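Local atomic coordinates of histidine--tRNA ligase (Thermus thermophilus, PDB entry 1H4V), a protein that catalyses the ATP-dependent attachment of L-histidine to tRNA(His), releasing AMP and diphosphate. Residues H20-A25 against F321-E326; I138-A143 against V265-E270; V341-Y346 against L407-V412. All coordinates share one frame; numbering follows the deposited sequence.

Overall arrangement
After an N-terminal lead, helix 14-33 gives the first half of interaction 1. Its other half, 321-326, lies in the connector between the catalytic and anticodon-binding regions, so this contact closes a loop of 295 residues. Interaction 2 is nested inside that loop and closes one of 121 residues. There helix 137-153 meets strand 267-272 of the large catalytic sheet, about 29 Å from interaction 1, centre to centre. Interaction 3 follows in series, closing a loop of 60. It joins helix 338-351 to the end of strand 404-408 within the anticodon-binding domain, about 60 Å from interaction 2 between centres. None of the loops cross. All three contacts touch the second subunit of the homodimer.

Interaction 1. Residues H20-A25 against F321-E326; sequences HQRIVA and FGLPEE. With SO4 (sulfate ion), chain B.
R22 reaches from helix 14-33 to L323 and P324, with one face of its guanidinium against the leucine and an edge turned to a sulfate ion. L323 CD1 sits 3.5 Å above the guanidinium plane, over its centre. The two side chains run past each other in opposite directions. Of the leucine, the CD1 methyl does the touching. P324 comes obliquely: its ring atom CD is 3.8 Å from R22 NH2. In R22, a bend at chi2 (-149°) brings the edge of the guanidinium up to the sulfate. R22 NE gives a hydrogen bond to sulfate O2 at 2.9 Å, with an N-H...O angle of 158°. R22 NH2 adds a weak one to sulfate O1 at 3.3 Å. With L323 over one face and two bonds at the edge, the rotation of the flat group is restrained. R18, one turn earlier on the helix, also binds the sulfate through NE and hydrogen-bonds to P324 O. The anion probably comes from the crystallisation liquor. On the same helix, Q21 is hydrogen-bonded to E38 of the second subunit. This is a surface contact of the connector with a helix at the dimer interface. Its place, ahead of a short strand at the edge of the catalytic sheet, is consistent with motif 1 of class II synthetases.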
loop_
_atom_site.group_PDB
_atom_site.type_symbol
_atom_site.label_atom_id
_atom_site.label_comp_id
_atom_site.label_asym_id
_atom_site.label_seq_id
_atom_site.Cartn_x
_atom_site.Cartn_y
_atom_site.Cartn_z
ATOM N N HIS A 20 4.404 -5.593 9.303
ATOM C CA HIS A 20 3.766 -5.811 8.007
ATOM C C HIS A 20 4.675 -5.352 6.872
ATOM O O HIS A 20 4.772 -6.011 5.829
ATOM C CB HIS A 20 2.438 -5.046 7.900
ATOM C CG HIS A 20 1.276 -5.749 8.528
ATOM N ND1 HIS A 20 0.000 -5.689 8.002
ATOM C CD2 HIS A 20 1.194 -6.536 9.628
ATOM C CE1 HIS A 20 -0.813 -6.413 8.749
ATOM N NE2 HIS A 20 -0.115 -6.936 9.742
ATOM N N GLN A 21 5.328 -4.210 7.066
ATOM C CA GLN A 21 6.211 -3.673 6.038
ATOM C C GLN A 21 7.438 -4.554 5.835
ATOM O O GLN A 21 7.944 -4.657 4.721
ATOM C CB GLN A 21 6.627 -2.241 6.389
ATOM C CG GLN A 21 5.417 -1.313 6.538
ATOM C CD GLN A 21 5.776 0.097 6.931
ATOM O OE1 GLN A 21 6.575 0.310 7.838
ATOM N NE2 GLN A 21 5.167 1.075 6.263
ATOM N N ARG A 22 7.910 -5.194 6.901
ATOM C CA ARG A 22 9.067 -6.066 6.797
ATOM C C ARG A 22 8.686 -7.294 5.990
ATOM O O ARG A 22 9.411 -7.723 5.089
ATOM C CB ARG A 22 9.548 -6.503 8.182
ATOM C CG ARG A 22 10.447 -5.509 8.873
ATOM C CD ARG A 22 11.437 -6.244 9.754
ATOM N NE ARG A 22 12.293 -5.341 10.512
ATOM C CZ ARG A 22 13.317 -5.748 11.256
ATOM N NH1 ARG A 22 13.602 -7.040 11.327
ATOM N NH2 ARG A 22 14.041 -4.867 11.939
ATOM N N ILE A 23 7.533 -7.854 6.335
ATOM C CA ILE A 23 7.028 -9.034 5.668
ATOM C C ILE A 23 6.887 -8.794 4.175
ATOM O O ILE A 23 7.356 -9.605 3.366
ATOM C CB ILE A 23 5.679 -9.453 6.278
ATOM C CG1 ILE A 23 5.899 -9.830 7.751
ATOM C CG2 ILE A 23 5.099 -10.632 5.524
ATOM C CD1 ILE A 23 4.637 -10.128 8.516
ATOM N N VAL A 24 6.257 -7.681 3.805
ATOM C CA VAL A 24 6.082 -7.366 2.395
ATOM C C VAL A 24 7.426 -7.064 1.730
ATOM O O VAL A 24 7.664 -7.505 0.602
ATOM C CB VAL A 24 5.084 -6.173 2.200
ATOM C CG1 VAL A 24 5.139 -5.661 0.778
ATOM C CG2 VAL A 24 3.648 -6.645 2.500
ATOM N N ALA A 25 8.310 -6.338 2.420
ATOM C CA ALA A 25 9.629 -6.014 1.866
ATOM C C ALA A 25 10.411 -7.297 1.589
ATOM O O ALA A 25 11.156 -7.382 0.618
ATOM C CB ALA A 25 10.426 -5.117 2.825
ATOM N N PHE A 321 9.773 -13.616 17.741
ATOM C CA PHE A 321 10.362 -12.513 16.989
ATOM C C PHE A 321 9.862 -11.144 17.453
ATOM O O PHE A 321 8.685 -10.810 17.308
ATOM C CB PHE A 321 10.091 -12.668 15.492
ATOM C CG PHE A 321 11.075 -13.554 14.785
ATOM C CD1 PHE A 321 11.160 -14.911 15.090
ATOM C CD2 PHE A 321 11.929 -13.031 13.818
ATOM C CE1 PHE A 321 12.079 -15.733 14.440
ATOM C CE2 PHE A 321 12.851 -13.844 13.161
ATOM C CZ PHE A 321 12.928 -15.197 13.474
ATOM N N GLY A 322 10.773 -10.363 18.021
ATOM C CA GLY A 322 10.431 -9.032 18.481
ATOM C C GLY A 322 11.038 -8.048 17.506
ATOM O O GLY A 322 11.915 -8.405 16.716
ATOM N N LEU A 323 10.581 -6.806 17.550
ATOM C CA LEU A 323 11.091 -5.789 16.643
ATOM C C LEU A 323 11.825 -4.738 17.467
ATOM O O LEU A 323 11.369 -4.361 18.545
ATOM C CB LEU A 323 9.911 -5.152 15.894
ATOM C CG LEU A 323 10.019 -4.720 14.428
ATOM C CD1 LEU A 323 10.591 -5.838 13.586
ATOM C CD2 LEU A 323 8.632 -4.343 13.924
ATOM N N PRO A 324 12.981 -4.261 16.985
ATOM C CA PRO A 324 13.711 -3.244 17.747
ATOM C C PRO A 324 12.858 -1.988 17.946
ATOM O O PRO A 324 11.762 -1.874 17.395
ATOM C CB PRO A 324 14.941 -2.980 16.880
ATOM C CG PRO A 324 14.439 -3.252 15.495
ATOM C CD PRO A 324 13.630 -4.511 15.688
ATOM N N GLU A 325 13.358 -1.046 18.732
ATOM C CA GLU A 325 12.616 0.182 18.985
ATOM C C GLU A 325 12.725 1.151 17.814
ATOM O O GLU A 325 13.711 1.147 17.075
ATOM C CB GLU A 325 13.121 0.859 20.262
ATOM C CG GLU A 325 12.953 0.025 21.527
ATOM C CD GLU A 325 11.531 -0.480 21.714
ATOM O OE1 GLU A 325 10.589 0.328 21.569
ATOM O OE2 GLU A 325 11.358 -1.684 22.015
ATOM N N GLU A 326 11.692 1.972 17.653
ATOM C CA GLU A 326 11.637 2.974 16.591
ATOM C C GLU A 326 12.847 3.884 16.758
ATOM O O GLU A 326 13.151 4.318 17.869
ATOM C CB GLU A 326 10.349 3.795 16.725
ATOM C CG GLU A 326 10.060 4.768 15.589
ATOM C CD GLU A 326 9.507 4.086 14.345
ATOM O OE1 GLU A 326 10.280 3.401 13.636
ATOM O OE2 GLU A 326 8.290 4.233 14.081
HETATM S S SO4 B . 12.215 -1.351 10.633
HETATM O O1 SO4 B . 12.844 -1.752 11.907
HETATM O O2 SO4 B . 12.117 -2.521 9.741
HETATM O O3 SO4 B . 13.015 -0.309 9.970
HETATM O O4 SO4 B . 10.867 -0.817 10.908
#

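Interaction 2. Residues I138-A143 against V265-E270; sequences ILDAEA and VRTAFE
D140 and T267 meet through a short hydrogen bond between helix 137-153 and strand 267-272 of the class II catalytic sheet. T267 OG1 donates to D140 OD1 at 2.5 Å. The hydroxyl comes in on the anti side of the oxygen, 19° out of the carboxylate plane. The two side chains cross obliquely, and T267 CG2 packs beside D140 CB at 4.1 Å. T267 keeps OG1 beside its backbone N (chi1 -46°), with CG2 on the anti branch, and both reach the aspartate.

The other carboxylate oxygen is held as well. D140 OD2 forms a salt bridge with R287 NH2, on the adjacent strand 281-287. The backbone of R287 is also hydrogen-bonded to T267, so one residue fixes both partners of the short bond. The carboxylate is buried, and the nearby arginine would probably stabilise its negative charge. H236 and V303 pack against the same aspartate.

Next to T267 the chain turns a corner at R266. Salt bridges from R266 to D168 and E135 hold this corner. Two residues on from D140, E142 faces the dimer partner and pairs with R352 of the second subunit as well as with R103 of its own chain. Two residues along the strand from T267 an apolar contact continues the join. F269 CG lies between the backbone N and the carbonyl carbon (chi1 65°), and the ring extends to the helix, where its CZ approaches A143 CB to 4.1 Å.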
loop_
_atom_site.group_PDB
_atom_site.type_symbol
_atom_site.label_atom_id
_atom_site.label_comp_id
_atom_site.label_asym_id
_atom_site.label_seq_id
_atom_site.Cartn_x
_atom_site.Cartn_y
_atom_site.Cartn_z
ATOM N N ILE A 138 8.346 -27.157 -13.754
ATOM C CA ILE A 138 9.392 -26.403 -13.091
ATOM C C ILE A 138 8.739 -25.211 -12.378
ATOM O O ILE A 138 9.135 -24.847 -11.280
ATOM C CB ILE A 138 10.460 -25.907 -14.112
ATOM C CG1 ILE A 138 11.421 -27.055 -14.442
ATOM C CG2 ILE A 138 11.224 -24.713 -13.556
ATOM C CD1 ILE A 138 12.386 -26.769 -15.592
ATOM N N LEU A 139 7.718 -24.625 -12.990
ATOM C CA LEU A 139 7.051 -23.478 -12.393
ATOM C C LEU A 139 6.317 -23.809 -11.102
ATOM O O LEU A 139 6.223 -22.964 -10.205
ATOM C CB LEU A 139 6.093 -22.849 -13.397
ATOM C CG LEU A 139 6.855 -22.413 -14.643
ATOM C CD1 LEU A 139 5.889 -22.005 -15.719
ATOM C CD2 LEU A 139 7.803 -21.273 -14.287
ATOM N N ASP A 140 5.799 -25.032 -11.001
ATOM C CA ASP A 140 5.090 -25.458 -9.795
ATOM C C ASP A 140 6.087 -25.592 -8.650
ATOM O O ASP A 140 5.845 -25.129 -7.541
ATOM C CB ASP A 140 4.388 -26.799 -10.027
ATOM C CG ASP A 140 3.487 -26.778 -11.241
ATOM O OD1 ASP A 140 2.347 -27.280 -11.149
ATOM O OD2 ASP A 140 3.920 -26.269 -12.297
ATOM N N ALA A 141 7.221 -26.224 -8.928
ATOM C CA ALA A 141 8.243 -26.394 -7.909
ATOM C C ALA A 141 8.766 -25.021 -7.480
ATOM O O ALA A 141 9.072 -24.800 -6.306
ATOM C CB ALA A 141 9.386 -27.261 -8.447
ATOM N N GLU A 142 8.865 -24.099 -8.434
ATOM C CA GLU A 142 9.352 -22.755 -8.138
ATOM C C GLU A 142 8.375 -22.011 -7.231
ATOM O O GLU A 142 8.791 -21.340 -6.288
ATOM C CB GLU A 142 9.575 -21.974 -9.435
ATOM C CG GLU A 142 10.084 -20.566 -9.241
ATOM C CD GLU A 142 10.554 -19.933 -10.545
ATOM O OE1 GLU A 142 11.761 -19.624 -10.666
ATOM O OE2 GLU A 142 9.716 -19.745 -11.452
ATOM N N ALA A 143 7.080 -22.143 -7.507
ATOM C CA ALA A 143 6.054 -21.491 -6.698
ATOM C C ALA A 143 6.182 -21.962 -5.252
ATOM O O ALA A 143 6.144 -21.153 -4.320
ATOM C CB ALA A 143 4.662 -21.829 -7.237
ATOM N N VAL A 265 -6.312 -27.316 -11.111
ATOM C CA VAL A 265 -5.769 -28.499 -11.760
ATOM C C VAL A 265 -4.388 -28.866 -11.208
ATOM O O VAL A 265 -3.649 -28.010 -10.723
ATOM C CB VAL A 265 -5.706 -28.245 -13.299
ATOM C CG1 VAL A 265 -4.321 -28.514 -13.841
ATOM C CG2 VAL A 265 -6.751 -29.081 -14.007
ATOM N N ARG A 266 -4.057 -30.150 -11.280
ATOM C CA ARG A 266 -2.778 -30.665 -10.815
ATOM C C ARG A 266 -2.310 -30.111 -9.469
ATOM O O ARG A 266 -3.076 -30.077 -8.505
ATOM C CB ARG A 266 -1.714 -30.446 -11.899
ATOM C CG ARG A 266 -2.093 -31.129 -13.202
ATOM C CD ARG A 266 -1.042 -31.052 -14.303
ATOM N NE ARG A 266 -1.571 -31.722 -15.492
ATOM C CZ ARG A 266 -0.901 -31.941 -16.615
ATOM N NH1 ARG A 266 0.355 -31.546 -16.745
ATOM N NH2 ARG A 266 -1.500 -32.570 -17.612
ATOM N N THR A 267 -1.055 -29.676 -9.419
ATOM C CA THR A 267 -0.428 -29.161 -8.201
ATOM C C THR A 267 -1.247 -28.327 -7.222
ATOM O O THR A 267 -1.967 -27.407 -7.596
ATOM C CB THR A 267 0.830 -28.337 -8.538
ATOM O OG1 THR A 267 1.616 -29.048 -9.497
ATOM C CG2 THR A 267 1.675 -28.125 -7.299
ATOM N N ALA A 268 -1.114 -28.672 -5.951
ATOM C CA ALA A 268 -1.761 -27.947 -4.868
ATOM C C ALA A 268 -0.752 -28.084 -3.743
ATOM O O ALA A 268 -0.092 -29.121 -3.628
ATOM C CB ALA A 268 -3.069 -28.593 -4.487
ATOM N N PHE A 269 -0.615 -27.057 -2.916
ATOM C CA PHE A 269 0.347 -27.139 -1.837
ATOM C C PHE A 269 0.062 -26.124 -0.761
ATOM O O PHE A 269 -0.641 -25.143 -0.985
ATOM C CB PHE A 269 1.766 -26.931 -2.379
ATOM C CG PHE A 269 2.004 -25.568 -2.938
ATOM C CD1 PHE A 269 2.475 -24.542 -2.122
ATOM C CD2 PHE A 269 1.755 -25.301 -4.282
ATOM C CE1 PHE A 269 2.696 -23.261 -2.638
ATOM C CE2 PHE A 269 1.970 -24.027 -4.811
ATOM C CZ PHE A 269 2.445 -23.000 -3.982
ATOM N N GLU A 270 0.626 -26.376 0.410
ATOM C CA GLU A 270 0.454 -25.508 1.557
ATOM C C GLU A 270 1.676 -25.600 2.453
ATOM O O GLU A 270 2.408 -26.597 2.428
ATOM C CB GLU A 270 -0.793 -25.914 2.351
ATOM C CG GLU A 270 -2.040 -25.163 1.956
ATOM C CD GLU A 270 -3.293 -25.686 2.650
ATOM O OE1 GLU A 270 -3.222 -25.964 3.868
ATOM O OE2 GLU A 270 -4.351 -25.808 1.978
#

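Interaction 3. Residues V341-Y346 against L407-V412; sequences VAEAFY and LSREEV
R409 stands where strand 404-408 gives way to helical backbone angles, with its CA 10.4 Å from that of Y346 on helix 338-351. Its side chain spans this gap, extended from CG to NE, and brings the guanidinium edge-on to the helix. At that edge R409 NH2 donates a weak hydrogen bond to the backbone O of E343, 3.2 Å long and bent to 127°. E343 CB meets the same edge, 3.0 Å from R409 NH2. The carboxylate of E343 adds charge attraction, with OE1 3.6 Å from R409 NH2. The oxygen stands off the plane of the guanidinium, so this pair is an attraction of charges without a hydrogen bond. The two side chains cross at about a right angle, and their flat groups are turned 52° apart. E343 OE1 also pairs with R246 of the second subunit, so it probably shares its charge between two arginines. Y346 CB lies near the guanidinium plane, 4.1 Å from R409 NH1, while the hydroxyl of Y346 bonds to H243 of the second subunit. Behind R409, S408 N donates to the anti lone pair of E411 OE1 at 3.2 Å, which ties the turn together. A leucine in place of R409 would probably leave E343 with one arginine fewer and its backbone O without this donor. The arginine chain lies over the sheet of the anticodon-binding domain. It touches L384 of strand 380-384 and V394 of strand 393-398, with L389 of helix 386-391 and L347 of helix 338-351 alongside.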
loop_
_atom_site.group_PDB
_atom_site.type_symbol
_atom_site.label_atom_id
_atom_site.label_comp_id
_atom_site.label_asym_id
_atom_site.label_seq_id
_atom_site.Cartn_x
_atom_site.Cartn_y
_atom_site.Cartn_z
ATOM N N VAL A 341 11.105 29.262 20.439
ATOM C CA VAL A 341 10.253 28.207 19.888
ATOM C C VAL A 341 10.243 28.316 18.360
ATOM O O VAL A 341 10.456 27.338 17.651
ATOM C CB VAL A 341 8.811 28.344 20.408
ATOM C CG1 VAL A 341 7.904 27.340 19.711
ATOM C CG2 VAL A 341 8.777 28.157 21.908
ATOM N N ALA A 342 10.013 29.524 17.860
ATOM C CA ALA A 342 9.999 29.763 16.422
ATOM C C ALA A 342 11.378 29.510 15.821
ATOM O O ALA A 342 11.500 28.927 14.745
ATOM C CB ALA A 342 9.572 31.187 16.138
ATOM N N GLU A 343 12.415 29.959 16.518
ATOM C CA GLU A 343 13.776 29.776 16.041
ATOM C C GLU A 343 14.133 28.288 15.987
ATOM O O GLU A 343 14.905 27.863 15.133
ATOM C CB GLU A 343 14.764 30.516 16.949
ATOM C CG GLU A 343 14.481 31.996 17.119
ATOM C CD GLU A 343 14.534 32.779 15.815
ATOM O OE1 GLU A 343 15.410 32.484 14.967
ATOM O OE2 GLU A 343 13.705 33.707 15.649
ATOM N N ALA A 344 13.574 27.497 16.897
ATOM C CA ALA A 344 13.850 26.062 16.906
ATOM C C ALA A 344 13.249 25.437 15.649
ATOM O O ALA A 344 13.824 24.521 15.042
ATOM C CB ALA A 344 13.255 25.417 18.145
ATOM N N PHE A 345 12.085 25.948 15.265
ATOM C CA PHE A 345 11.379 25.484 14.087
ATOM C C PHE A 345 12.175 25.855 12.844
ATOM O O PHE A 345 12.361 25.027 11.960
ATOM C CB PHE A 345 9.978 26.112 14.062
ATOM C CG PHE A 345 9.283 26.030 12.728
ATOM C CD1 PHE A 345 9.113 24.807 12.076
ATOM C CD2 PHE A 345 8.740 27.174 12.150
ATOM C CE1 PHE A 345 8.406 24.724 10.876
ATOM C CE2 PHE A 345 8.026 27.100 10.943
ATOM C CZ PHE A 345 7.859 25.875 10.308
ATOM N N TYR A 346 12.671 27.087 12.788
ATOM C CA TYR A 346 13.443 27.546 11.624
ATOM C C TYR A 346 14.710 26.734 11.450
ATOM O O TYR A 346 15.090 26.408 10.331
ATOM C CB TYR A 346 13.822 29.017 11.767
ATOM C CG TYR A 346 12.637 29.933 11.935
ATOM C CD1 TYR A 346 12.755 31.131 12.630
ATOM C CD2 TYR A 346 11.393 29.602 11.400
ATOM C CE1 TYR A 346 11.666 31.974 12.794
ATOM C CE2 TYR A 346 10.299 30.440 11.556
ATOM C CZ TYR A 346 10.441 31.626 12.255
ATOM O OH TYR A 346 9.360 32.469 12.416
ATOM N N LEU A 407 28.077 26.096 18.576
ATOM C CA LEU A 407 28.439 26.452 17.213
ATOM C C LEU A 407 27.420 27.387 16.574
ATOM O O LEU A 407 26.299 27.526 17.067
ATOM C CB LEU A 407 28.605 25.179 16.367
ATOM C CG LEU A 407 27.437 24.193 16.269
ATOM C CD1 LEU A 407 27.866 22.977 15.465
ATOM C CD2 LEU A 407 27.006 23.748 17.650
ATOM N N SER A 408 27.827 28.045 15.492
ATOM C CA SER A 408 26.941 28.960 14.774
ATOM C C SER A 408 25.935 28.156 13.946
ATOM O O SER A 408 26.176 26.994 13.620
ATOM C CB SER A 408 27.753 29.871 13.852
ATOM O OG SER A 408 28.464 29.112 12.886
ATOM N N ARG A 409 24.812 28.776 13.603
ATOM C CA ARG A 409 23.789 28.089 12.827
ATOM C C ARG A 409 24.257 27.596 11.464
ATOM O O ARG A 409 23.800 26.561 10.996
ATOM C CB ARG A 409 22.561 28.980 12.651
ATOM C CG ARG A 409 21.751 29.144 13.910
ATOM C CD ARG A 409 20.304 29.419 13.568
ATOM N NE ARG A 409 19.469 29.552 14.758
ATOM C CZ ARG A 409 18.141 29.572 14.736
ATOM N NH1 ARG A 409 17.488 29.462 13.584
ATOM N NH2 ARG A 409 17.464 29.712 15.869
ATOM N N GLU A 410 25.168 28.324 10.830
ATOM C CA GLU A 410 25.662 27.923 9.520
ATOM C C GLU A 410 26.472 26.630 9.586
ATOM O O GLU A 410 26.568 25.903 8.598
ATOM C CB GLU A 410 26.545 29.018 8.914
ATOM C CG GLU A 410 25.879 30.374 8.729
ATOM C CD GLU A 410 25.572 31.069 10.048
ATOM O OE1 GLU A 410 26.469 31.120 10.921
ATOM O OE2 GLU A 410 24.436 31.573 10.209
ATOM N N GLU A 411 27.043 26.345 10.753
ATOM C CA GLU A 411 27.887 25.162 10.942
ATOM C C GLU A 411 27.161 23.919 11.429
ATOM O O GLU A 411 27.719 22.826 11.388
ATOM C CB GLU A 411 29.019 25.470 11.936
ATOM C CG GLU A 411 29.891 26.658 11.574
ATOM C CD GLU A 411 30.892 27.005 12.670
ATOM O OE1 GLU A 411 30.467 27.236 13.827
ATOM O OE2 GLU A 411 32.105 27.052 12.372
ATOM N N VAL A 412 25.931 24.075 11.902
ATOM C CA VAL A 412 25.189 22.935 12.415
ATOM C C VAL A 412 24.974 21.785 11.427
ATOM O O VAL A 412 25.227 20.623 11.757
ATOM C CB VAL A 412 23.835 23.380 12.990
ATOM C CG1 VAL A 412 23.023 22.172 13.431
ATOM C CG2 VAL A 412 24.074 24.293 14.172
#